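Long-range contact in Xcc_ctr_pt (Xanthomonas campestris pv. campestris, PDB 6NJX), which is the C-terminal part of an OLD-family protein, holding a metal-binding Toprim domain that probably acts as a nuclease on DNA: residues A[22-27]-A[49-54]. Residues are numbered along the deposited sequence; the frame is centred on the assembly and turned at random.
Sequences GVILVE and LGITVC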
loop_
_atom_site.group_PDB
_atom_site.type_symbol
_atom_site.label_atom_id
_atom_site.label_comp_id
_atom_site.label_asym_id
_atom_site.label_seq_id
_atom_site.Cartn_x
_atom_site.Cartn_y
_atom_site.Cartn_z
ATOM N N GLY A 22 8.731 9.697 11.159
ATOM C CA GLY A 22 7.429 9.439 10.569
ATOM C C GLY A 22 7.277 7.972 10.243
ATOM O O GLY A 22 8.263 7.236 10.134
ATOM N N VAL A 23 6.021 7.543 10.091
ATOM C CA VAL A 23 5.734 6.132 9.843
ATOM C C VAL A 23 4.686 5.997 8.743
ATOM O O VAL A 23 3.650 6.661 8.773
ATOM C CB VAL A 23 5.242 5.409 11.113
ATOM C CG1 VAL A 23 4.918 3.954 10.773
ATOM C CG2 VAL A 23 6.289 5.491 12.236
ATOM N N ILE A 24 4.943 5.110 7.800
ATOM C CA ILE A 24 3.976 4.740 6.782
ATOM C C ILE A 24 3.413 3.376 7.166
ATOM O O ILE A 24 4.121 2.365 7.098
ATOM C CB ILE A 24 4.618 4.713 5.392
ATOM C CG1 ILE A 24 5.019 6.162 4.968
ATOM C CG2 ILE A 24 3.679 4.030 4.403
ATOM C CD1 ILE A 24 6.026 6.175 3.791
ATOM N N LEU A 25 2.145 3.346 7.565
ATOM C CA LEU A 25 1.499 2.102 7.997
ATOM C C LEU A 25 0.839 1.400 6.815
ATOM O O LEU A 25 0.052 2.007 6.063
ATOM C CB LEU A 25 0.465 2.371 9.093
ATOM C CG LEU A 25 1.015 2.844 10.432
ATOM C CD1 LEU A 25 -0.174 3.363 11.279
ATOM C CD2 LEU A 25 1.801 1.723 11.127
ATOM N N VAL A 26 1.119 0.107 6.706
ATOM C CA VAL A 26 0.878 -0.694 5.515
ATOM C C VAL A 26 0.329 -2.058 5.961
ATOM O O VAL A 26 0.546 -2.483 7.094
ATOM C CB VAL A 26 2.229 -0.767 4.758
ATOM C CG1 VAL A 26 2.728 -2.163 4.471
ATOM C CG2 VAL A 26 2.285 0.236 3.607
ATOM N N GLU A 27 -0.426 -2.737 5.077
ATOM C CA GLU A 27 -1.118 -3.967 5.488
ATOM C C GLU A 27 -0.204 -5.191 5.485
ATOM O O GLU A 27 -0.318 -6.055 6.368
ATOM C CB GLU A 27 -2.314 -4.250 4.580
ATOM C CG GLU A 27 -3.553 -3.446 4.887
ATOM C CD GLU A 27 -4.684 -3.798 3.944
ATOM O OE1 GLU A 27 -5.645 -3.003 3.821
ATOM O OE2 GLU A 27 -4.607 -4.883 3.317
ATOM N N LEU A 49 14.860 11.020 5.206
ATOM C CA LEU A 49 13.865 11.750 5.978
ATOM C C LEU A 49 13.597 11.129 7.341
ATOM O O LEU A 49 12.923 11.756 8.161
ATOM C CB LEU A 49 12.553 11.839 5.190
ATOM C CG LEU A 49 12.563 12.808 4.010
ATOM C CD1 LEU A 49 11.375 12.561 3.070
ATOM C CD2 LEU A 49 12.575 14.239 4.530
ATOM N N GLY A 50 14.105 9.928 7.610
ATOM C CA GLY A 50 13.770 9.250 8.851
ATOM C C GLY A 50 12.382 8.652 8.879
ATOM O O GLY A 50 11.763 8.583 9.947
ATOM N N ILE A 51 11.866 8.219 7.730
ATOM C CA ILE A 51 10.531 7.643 7.624
ATOM C C ILE A 51 10.685 6.147 7.430
ATOM O O ILE A 51 11.449 5.703 6.563
ATOM C CB ILE A 51 9.732 8.283 6.473
ATOM C CG1 ILE A 51 9.454 9.754 6.789
ATOM C CG2 ILE A 51 8.427 7.523 6.199
ATOM C CD1 ILE A 51 9.087 10.586 5.572
ATOM N N THR A 52 9.995 5.367 8.258
ATOM C CA THR A 52 10.012 3.915 8.145
ATOM C C THR A 52 8.643 3.406 7.696
ATOM O O THR A 52 7.602 3.978 8.036
ATOM C CB THR A 52 10.418 3.235 9.478
ATOM O OG1 THR A 52 9.487 3.584 10.512
ATOM C CG2 THR A 52 11.818 3.677 9.910
ATOM N N VAL A 53 8.666 2.326 6.913
ATOM C CA VAL A 53 7.468 1.639 6.439
ATOM C C VAL A 53 7.239 0.434 7.348
ATOM O O VAL A 53 8.108 -0.440 7.468
ATOM C CB VAL A 53 7.618 1.208 4.972
ATOM C CG1 VAL A 53 6.303 0.629 4.438
ATOM C CG2 VAL A 53 8.071 2.415 4.102
ATOM N N CYS A 54 6.064 0.367 7.971
ATOM C CA CYS A 54 5.764 -0.633 8.988
ATOM C C CYS A 54 4.516 -1.413 8.589
ATOM O O CYS A 54 3.443 -0.828 8.385
ATOM C CB CYS A 54 5.593 0.040 10.355
ATOM S SG CYS A 54 4.776 -0.965 11.622
#
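Gly50 opens the pairing with Gly22: its carbonyl O takes a weak bond from Gly22 N at 3.5 Å, just where a Schellman motif closes helix 46-49 and hands the chain to strand 51-55. That strand lies parallel to strand 22-26 at the edge of the four-stranded Toprim sheet, the two joined by a beta-alpha-beta crossover through helices 29-41 and 46-49. Ile51 sits beside Gly22 and sends its CG2 branch to the end of Ile24, CD1, 3.7 Å away on the face covered by helix 208-225. Thr52 then bonds both ways, its N to Gly22 O at 3.2 Å and its O receiving Ile24 N at 2.9 Å. On the face away from the isoleucines, chi1 of 60° brings its OG1 to a hydrogen bond with Ser20 OG. Val53 returns to the isoleucine face and lays CG1 against Val26 CG2 at 4.1 Å. At Cys54 the ladder continues: its N reaches Ile24 O, and its O receives Val26 N, just before Glu27, a magnesium ligand whose OE1 is held by Thr81 and Asp82. The sulfur of Cys54 lies about 3 Å from a bound mercury ion. Cys54 CB rests 4.0 Å from Val23 CG1, and in one of the two conformers of Cys54, with SG anti to the backbone N (chi1 164°), SG is 4.0 Å from Leu25 CD2.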